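Local coordinates for protein B-agarase (Saccharophagus degradans, PDB 4BQ2) that hydrolyses agarose chains as a family 50 exo-beta-agarase, probably releasing short sugar units from chain ends, at residues L528-W542 against L561-L574. Numbering follows the deposited sequence.
Sequences LKAKYKTIAALNNAW and LPVTDTLRADYSML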
loop_
_atom_site.group_PDB
_atom_site.type_symbol
_atom_site.label_atom_id
_atom_site.label_comp_id
_atom_site.label_asym_id
_atom_site.label_seq_id
_atom_site.Cartn_x
_atom_site.Cartn_y
_atom_site.Cartn_z
ATOM N N LEU A 528 21.279 -0.358 -29.166
ATOM C CA LEU A 528 21.803 0.964 -29.560
ATOM C C LEU A 528 22.782 0.848 -30.733
ATOM O O LEU A 528 22.840 1.738 -31.602
ATOM C CB LEU A 528 22.466 1.662 -28.380
ATOM C CG LEU A 528 21.540 2.177 -27.275
ATOM C CD1 LEU A 528 22.385 2.383 -26.041
ATOM C CD2 LEU A 528 20.863 3.479 -27.677
ATOM N N LYS A 529 23.537 -0.248 -30.762
ATOM C CA LYS A 529 24.336 -0.550 -31.952
ATOM C C LYS A 529 23.493 -0.749 -33.199
ATOM O O LYS A 529 23.866 -0.269 -34.271
ATOM C CB LYS A 529 25.269 -1.729 -31.721
ATOM C CG LYS A 529 26.474 -1.325 -30.883
ATOM C CD LYS A 529 27.158 -2.537 -30.312
ATOM C CE LYS A 529 28.150 -2.102 -29.252
ATOM N NZ LYS A 529 28.821 -3.282 -28.654
ATOM N N ALA A 530 22.362 -1.444 -33.064
ATOM C CA ALA A 530 21.501 -1.659 -34.209
ATOM C C ALA A 530 20.862 -0.335 -34.632
ATOM O O ALA A 530 20.683 -0.109 -35.821
ATOM C CB ALA A 530 20.439 -2.720 -33.935
ATOM N N LYS A 531 20.556 0.541 -33.670
ATOM C CA LYS A 531 19.893 1.816 -33.977
ATOM C C LYS A 531 20.847 2.776 -34.708
ATOM O O LYS A 531 20.499 3.301 -35.756
ATOM C CB LYS A 531 19.338 2.474 -32.697
ATOM C CG LYS A 531 18.717 3.845 -32.904
ATOM C CD LYS A 531 17.849 4.288 -31.737
ATOM C CE LYS A 531 17.296 5.694 -31.963
ATOM N NZ LYS A 531 16.585 6.277 -30.780
ATOM N N TYR A 532 22.039 2.972 -34.153
ATOM C CA TYR A 532 22.956 4.068 -34.550
ATOM C C TYR A 532 24.051 3.618 -35.506
ATOM O O TYR A 532 24.589 4.436 -36.252
ATOM C CB TYR A 532 23.614 4.711 -33.322
ATOM C CG TYR A 532 22.669 5.590 -32.539
ATOM C CD1 TYR A 532 22.247 6.827 -33.047
ATOM C CD2 TYR A 532 22.178 5.180 -31.297
ATOM C CE1 TYR A 532 21.352 7.630 -32.349
ATOM C CE2 TYR A 532 21.294 5.973 -30.585
ATOM C CZ TYR A 532 20.889 7.202 -31.111
ATOM O OH TYR A 532 20.011 7.976 -30.416
ATOM N N LYS A 533 24.370 2.318 -35.453
ATOM C CA LYS A 533 25.422 1.648 -36.260
ATOM C C LYS A 533 26.831 2.056 -35.827
ATOM O O LYS A 533 27.631 1.216 -35.423
ATOM C CB LYS A 533 25.231 1.798 -37.791
ATOM C CG LYS A 533 23.796 1.814 -38.315
ATOM C CD LYS A 533 23.075 0.475 -38.212
ATOM C CE LYS A 533 21.643 0.613 -38.696
ATOM N NZ LYS A 533 20.952 -0.703 -38.672
ATOM N N THR A 534 27.106 3.359 -35.856
ATOM C CA THR A 534 28.441 3.863 -35.596
ATOM C C THR A 534 28.419 4.643 -34.299
ATOM O O THR A 534 27.405 5.288 -33.978
ATOM C CB THR A 534 28.902 4.836 -36.716
ATOM O OG1 THR A 534 28.064 5.991 -36.704
ATOM C CG2 THR A 534 28.809 4.191 -38.103
ATOM N N ILE A 535 29.536 4.614 -33.575
ATOM C CA ILE A 535 29.666 5.422 -32.371
ATOM C C ILE A 535 29.525 6.913 -32.720
ATOM O O ILE A 535 29.186 7.714 -31.854
ATOM C CB ILE A 535 30.982 5.132 -31.594
ATOM C CG1 ILE A 535 30.956 5.691 -30.156
ATOM C CG2 ILE A 535 32.192 5.691 -32.325
ATOM C CD1 ILE A 535 29.881 5.101 -29.246
ATOM N N ALA A 536 29.775 7.284 -33.977
ATOM C CA ALA A 536 29.688 8.686 -34.345
ATOM C C ALA A 536 28.225 9.140 -34.309
ATOM O O ALA A 536 27.928 10.256 -33.868
ATOM C CB ALA A 536 30.337 8.940 -35.711
ATOM N N ALA A 537 27.310 8.275 -34.753
ATOM C CA ALA A 537 25.888 8.636 -34.748
ATOM C C ALA A 537 25.413 8.797 -33.302
ATOM O O ALA A 537 24.674 9.730 -32.987
ATOM C CB ALA A 537 25.049 7.612 -35.482
ATOM N N LEU A 538 25.870 7.902 -32.430
ATOM C CA LEU A 538 25.481 7.927 -31.023
ATOM C C LEU A 538 26.084 9.170 -30.354
ATOM O O LEU A 538 25.390 9.870 -29.620
ATOM C CB LEU A 538 25.914 6.634 -30.307
ATOM C CG LEU A 538 25.626 6.598 -28.788
ATOM C CD1 LEU A 538 25.307 5.200 -28.282
ATOM C CD2 LEU A 538 26.742 7.216 -27.949
ATOM N N ASN A 539 27.366 9.451 -30.619
ATOM C CA ASN A 539 28.002 10.680 -30.121
ATOM C C ASN A 539 27.222 11.941 -30.432
ATOM O O ASN A 539 27.061 12.808 -29.568
ATOM C CB ASN A 539 29.406 10.839 -30.694
ATOM C CG ASN A 539 30.433 10.027 -29.942
ATOM O OD1 ASN A 539 30.318 9.809 -28.737
ATOM N ND2 ASN A 539 31.453 9.585 -30.651
ATOM N N ASN A 540 26.756 12.054 -31.671
ATOM C CA ASN A 540 26.009 13.238 -32.058
ATOM C C ASN A 540 24.620 13.240 -31.457
ATOM O O ASN A 540 24.093 14.290 -31.164
ATOM C CB ASN A 540 25.928 13.387 -33.578
ATOM C CG ASN A 540 27.123 14.135 -34.156
ATOM O OD1 ASN A 540 27.649 15.086 -33.554
ATOM N ND2 ASN A 540 27.547 13.718 -35.341
ATOM N N ALA A 541 24.024 12.062 -31.286
ATOM C CA ALA A 541 22.700 11.995 -30.660
ATOM C C ALA A 541 22.769 12.380 -29.173
ATOM O O ALA A 541 21.897 13.107 -28.670
ATOM C CB ALA A 541 22.052 10.629 -30.866
ATOM N N TRP A 542 23.832 11.960 -28.500
ATOM C CA TRP A 542 23.946 12.168 -27.060
ATOM C C TRP A 542 24.788 13.359 -26.696
ATOM O O TRP A 542 24.934 13.677 -25.511
ATOM C CB TRP A 542 24.510 10.917 -26.381
ATOM C CG TRP A 542 23.549 9.745 -26.381
ATOM C CD1 TRP A 542 22.412 9.611 -27.119
ATOM C CD2 TRP A 542 23.687 8.530 -25.627
ATOM N NE1 TRP A 542 21.817 8.396 -26.851
ATOM C CE2 TRP A 542 22.581 7.720 -25.933
ATOM C CE3 TRP A 542 24.638 8.061 -24.708
ATOM C CZ2 TRP A 542 22.401 6.441 -25.365
ATOM C CZ3 TRP A 542 24.466 6.797 -24.145
ATOM C CH2 TRP A 542 23.349 6.004 -24.474
ATOM N N LEU A 561 23.639 14.114 -18.003
ATOM C CA LEU A 561 23.168 14.772 -19.237
ATOM C C LEU A 561 21.707 15.216 -19.134
ATOM O O LEU A 561 20.871 14.490 -18.580
ATOM C CB LEU A 561 23.310 13.844 -20.457
ATOM C CG LEU A 561 24.665 13.158 -20.709
ATOM C CD1 LEU A 561 24.607 12.157 -21.864
ATOM C CD2 LEU A 561 25.739 14.218 -20.949
ATOM N N PRO A 562 21.380 16.397 -19.702
ATOM C CA PRO A 562 19.971 16.816 -19.707
ATOM C C PRO A 562 19.168 15.877 -20.596
ATOM O O PRO A 562 19.703 15.354 -21.584
ATOM C CB PRO A 562 20.012 18.231 -20.293
ATOM C CG PRO A 562 21.297 18.324 -21.056
ATOM C CD PRO A 562 22.256 17.320 -20.456
ATOM N N VAL A 563 17.912 15.635 -20.245
ATOM C CA VAL A 563 17.070 14.780 -21.081
ATOM C C VAL A 563 16.668 15.530 -22.355
ATOM O O VAL A 563 15.998 16.557 -22.295
ATOM C CB VAL A 563 15.812 14.257 -20.351
ATOM C CG1 VAL A 563 15.194 13.117 -21.141
ATOM C CG2 VAL A 563 16.150 13.767 -18.940
ATOM N N THR A 564 17.123 15.017 -23.493
ATOM C CA THR A 564 16.824 15.585 -24.814
ATOM C C THR A 564 15.944 14.595 -25.577
ATOM O O THR A 564 15.693 13.486 -25.085
ATOM C CB THR A 564 18.113 15.816 -25.625
ATOM O OG1 THR A 564 18.804 14.566 -25.772
ATOM C CG2 THR A 564 18.994 16.836 -24.950
ATOM N N ASP A 565 15.520 14.964 -26.789
ATOM C CA ASP A 565 14.659 14.094 -27.611
ATOM C C ASP A 565 15.292 12.747 -27.883
ATOM O O ASP A 565 14.621 11.714 -27.791
ATOM C CB ASP A 565 14.295 14.796 -28.929
ATOM C CG ASP A 565 13.418 16.037 -28.697
ATOM O OD1 ASP A 565 12.705 16.055 -27.672
ATOM O OD2 ASP A 565 13.473 17.006 -29.497
ATOM N N THR A 566 16.581 12.749 -28.242
ATOM C CA THR A 566 17.255 11.495 -28.591
ATOM C C THR A 566 17.443 10.637 -27.340
ATOM O O THR A 566 17.122 9.444 -27.372
ATOM C CB THR A 566 18.613 11.708 -29.329
ATOM O OG1 THR A 566 19.429 12.609 -28.580
ATOM C CG2 THR A 566 18.404 12.299 -30.711
ATOM N N LEU A 567 17.947 11.234 -26.247
ATOM C CA LEU A 567 18.090 10.508 -24.989
ATOM C C LEU A 567 16.750 9.950 -24.509
ATOM O O LEU A 567 16.653 8.767 -24.185
ATOM C CB LEU A 567 18.746 11.377 -23.889
ATOM C CG LEU A 567 20.267 11.522 -23.974
ATOM C CD1 LEU A 567 20.762 12.519 -22.929
ATOM C CD2 LEU A 567 20.967 10.164 -23.826
ATOM N N ARG A 568 15.689 10.757 -24.536
ATOM C CA ARG A 568 14.375 10.214 -24.190
ATOM C C ARG A 568 13.953 9.002 -25.065
ATOM O O ARG A 568 13.493 7.967 -24.541
ATOM C CB ARG A 568 13.309 11.308 -24.253
ATOM C CG ARG A 568 11.952 10.824 -23.812
ATOM C CD ARG A 568 10.890 11.914 -23.992
ATOM N NE ARG A 568 11.311 13.167 -23.359
ATOM C CZ ARG A 568 11.127 13.465 -22.074
ATOM N NH1 ARG A 568 10.506 12.603 -21.267
ATOM N NH2 ARG A 568 11.571 14.626 -21.594
ATOM N N ALA A 569 14.110 9.125 -26.386
ATOM C CA ALA A 569 13.735 8.043 -27.310
ATOM C C ALA A 569 14.506 6.771 -26.980
ATOM O O ALA A 569 13.948 5.667 -26.993
ATOM C CB ALA A 569 13.986 8.454 -28.761
ATOM N N ASP A 570 15.783 6.934 -26.671
ATOM C CA ASP A 570 16.656 5.833 -26.308
ATOM C C ASP A 570 16.304 5.208 -24.961
ATOM O O ASP A 570 16.296 3.959 -24.824
ATOM C CB ASP A 570 18.134 6.262 -26.353
ATOM C CG ASP A 570 18.633 6.488 -27.790
ATOM O OD1 ASP A 570 18.008 5.952 -28.724
ATOM O OD2 ASP A 570 19.648 7.189 -27.981
ATOM N N TYR A 571 16.028 6.045 -23.966
ATOM C CA TYR A 571 15.646 5.505 -22.665
ATOM C C TYR A 571 14.319 4.763 -22.800
ATOM O O TYR A 571 14.160 3.684 -22.226
ATOM C CB TYR A 571 15.492 6.603 -21.629
ATOM C CG TYR A 571 16.730 7.397 -21.286
ATOM C CD1 TYR A 571 18.016 6.905 -21.536
ATOM C CD2 TYR A 571 16.604 8.647 -20.668
ATOM C CE1 TYR A 571 19.133 7.633 -21.165
ATOM C CE2 TYR A 571 17.712 9.398 -20.323
ATOM C CZ TYR A 571 18.975 8.885 -20.578
ATOM O OH TYR A 571 20.077 9.623 -20.231
ATOM N N SER A 572 13.396 5.330 -23.588
ATOM C CA SER A 572 12.090 4.698 -23.841
ATOM C C SER A 572 12.270 3.309 -24.481
ATOM O O SER A 572 11.684 2.329 -24.023
ATOM C CB SER A 572 11.196 5.568 -24.718
ATOM O OG SER A 572 9.903 4.972 -24.842
ATOM N N MET A 573 13.106 3.236 -25.516
ATOM C CA MET A 573 13.390 1.988 -26.203
ATOM C C MET A 573 13.997 0.927 -25.249
ATOM O O MET A 573 13.614 -0.260 -25.292
ATOM C CB MET A 573 14.340 2.248 -27.399
ATOM C CG MET A 573 14.983 0.987 -27.966
ATOM S SD MET A 573 16.037 1.322 -29.390
ATOM C CE MET A 573 17.561 1.710 -28.536
ATOM N N LEU A 574 14.946 1.357 -24.422
ATOM C CA LEU A 574 15.641 0.465 -23.476
ATOM C C LEU A 574 14.707 -0.025 -22.349
ATOM O O LEU A 574 14.764 -1.205 -21.937
ATOM C CB LEU A 574 16.866 1.155 -22.868
ATOM C CG LEU A 574 17.918 1.626 -23.888
ATOM C CD1 LEU A 574 19.101 2.265 -23.192
ATOM C CD2 LEU A 574 18.353 0.511 -24.817
HETATM O O HOH W 1 21.425 14.672 -26.352
#
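The indole of W542 lies between two leucines: L567 CD2 sits over the five-membered ring, 3.4 Å from its centroid and almost on the ring normal, while L538 CG, one turn earlier, lies over the opposite face. At the edge, W542 NE1 donates, nearly straight (169°) and in the ring plane, to the anti lone pair of D570 OD2, 2.7 Å away. K531 CG lies over one face of the Y532 ring and L538 CA over the other, both toward the rim; L528 CD2 and the D570 carboxylate, turned 84° from the ring, meet its edge. Y532 OH donates to the syn lone pair of D570 OD2 at 2.6 Å. Extended, K531 brings NZ to D570 OD1 in a 2.5 Å salt bridge, on the syn side, 30° out of the carboxylate plane. Three donors thus fix a buried polar knob, probably ionised, among L528, K531, Y532 and W542. T566 OG1 donates to A541 O from above the carbonyl plane. L528 CD2 packs on M573 CE at 3.8 Å. This helix-helix packing joins the end of helix 519-532 and short helix 535-542 to the start of helix 565-593, N-capped weakly by T564, with helices 505-511 and 549-552 around L528.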